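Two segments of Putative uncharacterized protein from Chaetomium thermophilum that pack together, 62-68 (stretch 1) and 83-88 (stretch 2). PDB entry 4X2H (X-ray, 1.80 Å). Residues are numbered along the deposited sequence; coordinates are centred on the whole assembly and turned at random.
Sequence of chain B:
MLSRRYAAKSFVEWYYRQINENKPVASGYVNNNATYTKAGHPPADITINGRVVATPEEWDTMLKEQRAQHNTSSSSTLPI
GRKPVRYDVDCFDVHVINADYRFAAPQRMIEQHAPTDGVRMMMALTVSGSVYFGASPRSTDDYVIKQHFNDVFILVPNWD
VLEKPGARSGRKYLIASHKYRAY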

ATOM      1  N   MET B  62       0.083 -11.750  18.548  1.00 17.48           N
ATOM      2  CA  MET B  62       1.253 -10.881  18.553  1.00 15.83           C
ATOM      3  C   MET B  62       0.881  -9.467  18.997  1.00 16.50           C
ATOM      4  O   MET B  62       1.636  -8.815  19.726  1.00 14.48           O
ATOM      5  CB  MET B  62       1.898 -10.858  17.167  1.00 15.78           C
ATOM      6  CG  MET B  62       2.517 -12.192  16.774  1.00 19.98           C
ATOM      7  SD  MET B  62       2.925 -12.321  15.023  1.00 19.75           S
ATOM      8  CE  MET B  62       4.204 -11.083  14.870  1.00 22.82           C
ATOM      9  N   LEU B  63      -0.285  -8.997  18.562  1.00 14.21           N
ATOM     10  CA  LEU B  63      -0.771  -7.684  18.972  1.00 17.99           C
ATOM     11  C   LEU B  63      -1.016  -7.654  20.477  1.00 20.80           C
ATOM     12  O   LEU B  63      -0.685  -6.678  21.148  1.00 18.35           O
ATOM     13  CB  LEU B  63      -2.051  -7.323  18.217  1.00 19.05           C
ATOM     14  CG  LEU B  63      -1.864  -6.881  16.764  1.00 16.41           C
ATOM     15  CD1 LEU B  63      -3.209  -6.853  16.051  1.00 20.44           C
ATOM     16  CD2 LEU B  63      -1.185  -5.515  16.691  1.00 18.49           C
ATOM     17  N   LYS B  64      -1.596  -8.731  21.001  1.00 19.21           N
ATOM     18  CA  LYS B  64      -1.801  -8.864  22.442  1.00 19.52           C
ATOM     19  C   LYS B  64      -0.479  -8.809  23.193  1.00 17.66           C
ATOM     20  O   LYS B  64      -0.354  -8.113  24.206  1.00 20.28           O
ATOM     21  CB  LYS B  64      -2.519 -10.173  22.772  1.00 21.74           C
ATOM     22  CG  LYS B  64      -4.015 -10.151  22.518  1.00 29.47           C
ATOM     23  CD  LYS B  64      -4.660 -11.464  22.937  1.00 38.92           C
ATOM     24  CE  LYS B  64      -5.148 -12.251  21.735  1.00 47.93           C
ATOM     25  NZ  LYS B  64      -5.560 -13.636  22.099  1.00 53.69           N
ATOM     26  N   GLU B  65       0.506  -9.548  22.697  1.00 15.45           N
ATOM     27  CA  GLU B  65       1.808  -9.620  23.347  1.00 19.89           C
ATOM     28  C   GLU B  65       2.517  -8.273  23.296  1.00 17.75           C
ATOM     29  O   GLU B  65       3.242  -7.915  24.221  1.00 16.66           O
ATOM     30  CB  GLU B  65       2.671 -10.700  22.693  1.00 29.89           C
ATOM     31  CG  GLU B  65       2.158 -12.115  22.937  1.00 44.10           C
ATOM     32  CD  GLU B  65       2.824 -13.153  22.045  1.00 59.22           C
ATOM     33  OE1 GLU B  65       3.476 -12.767  21.050  1.00 63.64           O
ATOM     34  OE2 GLU B  65       2.691 -14.360  22.341  1.00 65.20           O
ATOM     35  N   GLN B  66       2.293  -7.520  22.223  1.00 14.79           N
ATOM     36  CA  GLN B  66       2.920  -6.209  22.087  1.00 13.03           C
ATOM     37  C   GLN B  66       2.413  -5.265  23.178  1.00 15.57           C
ATOM     38  O   GLN B  66       3.188  -4.500  23.753  1.00 17.05           O
ATOM     39  CB  GLN B  66       2.652  -5.608  20.702  1.00 11.25           C
ATOM     40  CG  GLN B  66       3.272  -4.234  20.524  1.00 15.96           C
ATOM     41  CD  GLN B  66       3.056  -3.637  19.158  1.00  9.63           C
ATOM     42  OE1 GLN B  66       4.012  -3.282  18.471  1.00 14.85           O
ATOM     43  NE2 GLN B  66       1.801  -3.494  18.763  1.00 16.42           N
ATOM     44  N   ARG B  67       1.117  -5.329  23.465  1.00 16.54           N
ATOM     45  CA  ARG B  67       0.528  -4.479  24.495  1.00 21.64           C
ATOM     46  C   ARG B  67       0.589  -5.152  25.863  1.00 29.05           C
ATOM     47  O   ARG B  67       0.096  -4.606  26.852  1.00 30.84           O
ATOM     48  CB  ARG B  67      -0.919  -4.121  24.139  1.00 26.71           C
ATOM     49  CG  ARG B  67      -1.870  -5.299  24.007  1.00 33.32           C
ATOM     50  CD  ARG B  67      -3.282  -4.820  23.698  1.00 39.93           C
ATOM     51  NE  ARG B  67      -4.201  -5.927  23.424  1.00 47.38           N
ATOM     52  CZ  ARG B  67      -4.766  -6.184  22.245  1.00 53.79           C
ATOM     53  NH1 ARG B  67      -4.535  -5.416  21.184  1.00 55.24           N
ATOM     54  NH2 ARG B  67      -5.584  -7.221  22.127  1.00 56.36           N
ATOM     55  N   ALA B  68       1.203  -6.331  25.910  1.00 34.22           N
ATOM     56  CA  ALA B  68       1.389  -7.075  27.155  1.00 38.84           C
ATOM     57  C   ALA B  68       0.047  -7.434  27.780  1.00 43.38           C
ATOM     58  O   ALA B  68      -0.374  -6.821  28.761  1.00 46.67           O
ATOM     59  CB  ALA B  68       2.241  -6.271  28.138  1.00 39.34           C
ATOM     60  N   LYS B  83      -2.177   4.254  28.292  1.00 16.67           N
ATOM     61  CA  LYS B  83      -2.619   3.196  27.391  1.00 17.01           C
ATOM     62  C   LYS B  83      -1.379   2.508  26.829  1.00 18.19           C
ATOM     63  O   LYS B  83      -0.493   3.187  26.309  1.00 14.96           O
ATOM     64  CB  LYS B  83      -3.478   3.780  26.276  1.00 18.55           C
ATOM     65  CG  LYS B  83      -4.100   2.755  25.340  1.00 20.52           C
ATOM     66  CD  LYS B  83      -5.114   3.428  24.427  1.00 23.00           C
ATOM     67  CE  LYS B  83      -5.578   2.505  23.311  1.00 24.75           C
ATOM     68  NZ  LYS B  83      -6.032   1.186  23.817  1.00 28.07           N
ATOM     69  N   PRO B  84      -1.299   1.166  26.941  1.00 14.99           N
ATOM     70  CA  PRO B  84      -0.099   0.467  26.470  1.00 14.98           C
ATOM     71  C   PRO B  84       0.270   0.754  25.015  1.00 14.43           C
ATOM     72  O   PRO B  84       1.416   1.112  24.753  1.00 14.09           O
ATOM     73  CB  PRO B  84      -0.467  -1.004  26.661  1.00 17.32           C
ATOM     74  CG  PRO B  84      -1.372  -0.995  27.833  1.00 18.32           C
ATOM     75  CD  PRO B  84      -2.200   0.253  27.669  1.00 18.16           C
ATOM     76  N   VAL B  85      -0.678   0.600  24.095  1.00 14.16           N
ATOM     77  CA  VAL B  85      -0.411   0.793  22.666  1.00 15.80           C
ATOM     78  C   VAL B  85      -1.571   1.507  21.994  1.00 12.80           C
ATOM     79  O   VAL B  85      -2.723   1.154  22.212  1.00 13.07           O
ATOM     80  CB  VAL B  85      -0.174  -0.550  21.936  1.00 16.84           C
ATOM     81  CG1 VAL B  85       0.166  -0.312  20.469  1.00 18.02           C
ATOM     82  CG2 VAL B  85       0.929  -1.352  22.611  1.00 17.52           C
ATOM     83  N   ARG B  86      -1.265   2.500  21.165  1.00 15.89           N
ATOM     84  CA  ARG B  86      -2.297   3.210  20.415  1.00 11.59           C
ATOM     85  C   ARG B  86      -1.823   3.506  19.002  1.00 12.85           C
ATOM     86  O   ARG B  86      -0.754   4.083  18.812  1.00 12.85           O
ATOM     87  CB  ARG B  86      -2.688   4.516  21.113  1.00 12.96           C
ATOM     88  CG  ARG B  86      -3.927   5.176  20.506  1.00 14.55           C
ATOM     89  CD  ARG B  86      -4.239   6.522  21.144  1.00 15.95           C
ATOM     90  NE  ARG B  86      -3.548   7.648  20.506  1.00 15.27           N
ATOM     91  CZ  ARG B  86      -2.696   8.473  21.116  1.00 17.75           C
ATOM     92  NH1 ARG B  86      -2.381   8.316  22.397  1.00 15.90           N
ATOM     93  NH2 ARG B  86      -2.142   9.468  20.436  1.00 15.68           N
ATOM     94  N   TYR B  87      -2.625   3.094  18.018  1.00 10.03           N
ATOM     95  CA  TYR B  87      -2.370   3.420  16.623  1.00  7.10           C
ATOM     96  C   TYR B  87      -3.171   4.637  16.188  1.00  9.81           C
ATOM     97  O   TYR B  87      -4.390   4.679  16.357  1.00 15.11           O
ATOM     98  CB  TYR B  87      -2.711   2.226  15.722  1.00 11.76           C
ATOM     99  CG  TYR B  87      -1.743   1.076  15.855  1.00 12.10           C
ATOM    100  CD1 TYR B  87      -1.851   0.165  16.897  1.00 10.63           C
ATOM    101  CD2 TYR B  87      -0.718   0.900  14.938  1.00 10.48           C
ATOM    102  CE1 TYR B  87      -0.959  -0.886  17.018  1.00 14.69           C
ATOM    103  CE2 TYR B  87       0.172  -0.143  15.053  1.00 10.72           C
ATOM    104  CZ  TYR B  87       0.048  -1.033  16.095  1.00 11.71           C
ATOM    105  OH  TYR B  87       0.934  -2.076  16.217  1.00 13.63           O
ATOM    106  N   ASP B  88      -2.477   5.617  15.618  1.00 10.45           N
ATOM    107  CA  ASP B  88      -3.099   6.816  15.067  1.00 12.57           C
ATOM    108  C   ASP B  88      -2.864   6.848  13.571  1.00 13.41           C
ATOM    109  O   ASP B  88      -1.720   6.916  13.135  1.00 14.16           O
ATOM    110  CB  ASP B  88      -2.516   8.086  15.699  1.00 15.24           C
ATOM    111  CG  ASP B  88      -3.023   8.339  17.106  1.00 20.00           C
ATOM    112  OD1 ASP B  88      -3.747   7.484  17.657  1.00 20.05           O
ATOM    113  OD2 ASP B  88      -2.681   9.405  17.666  1.00 21.84           O
TER

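A single hydrogen bond crosses this small contact; the other contacts are van der Waals. Gln66 NE2 donates to Tyr87 OH at 3.0 Å, nearly straight at 170°, and the amide approaches the ring at its edge, near the ring plane, where the hydroxyl lone pairs can receive it. Reach makes this possible. The CA-to-CB bond of Gln66 points sideways to stretch 2, but with chi1 and chi2 both t the side chain is extended and its end comes nearer. Its OE1 is satisfied elsewhere in the structure, so neither end of this buried amide goes unpaired.

The helix 62-66 and the strand 85-88 run at 116° with axes 10.4 Å apart at closest approach, so side chains must fill the gap. The strand's alternation sorts them: the CA-to-CB bonds of Val85 and Tyr87 point toward stretch 1, while Arg86 lies out of reach and pairs with Asp88 in a salt bridge, Arg86 NH2 to Asp88 OD2 at 2.8 Å.

The backbones come nearest where Arg67 meets Pro84, their CA atoms 5.4 Å apart. Here Arg67 contributes its aliphatic base: its CB lies 3.7 Å from Val85 CG2 and 4.0 Å from Pro84 CB, while the end of the side chain leads away. Leu63, one helical turn before, sets its CD2 4.1 Å from Tyr87 OH, a loose van der Waals contact of a methyl with the hydroxyl oxygen.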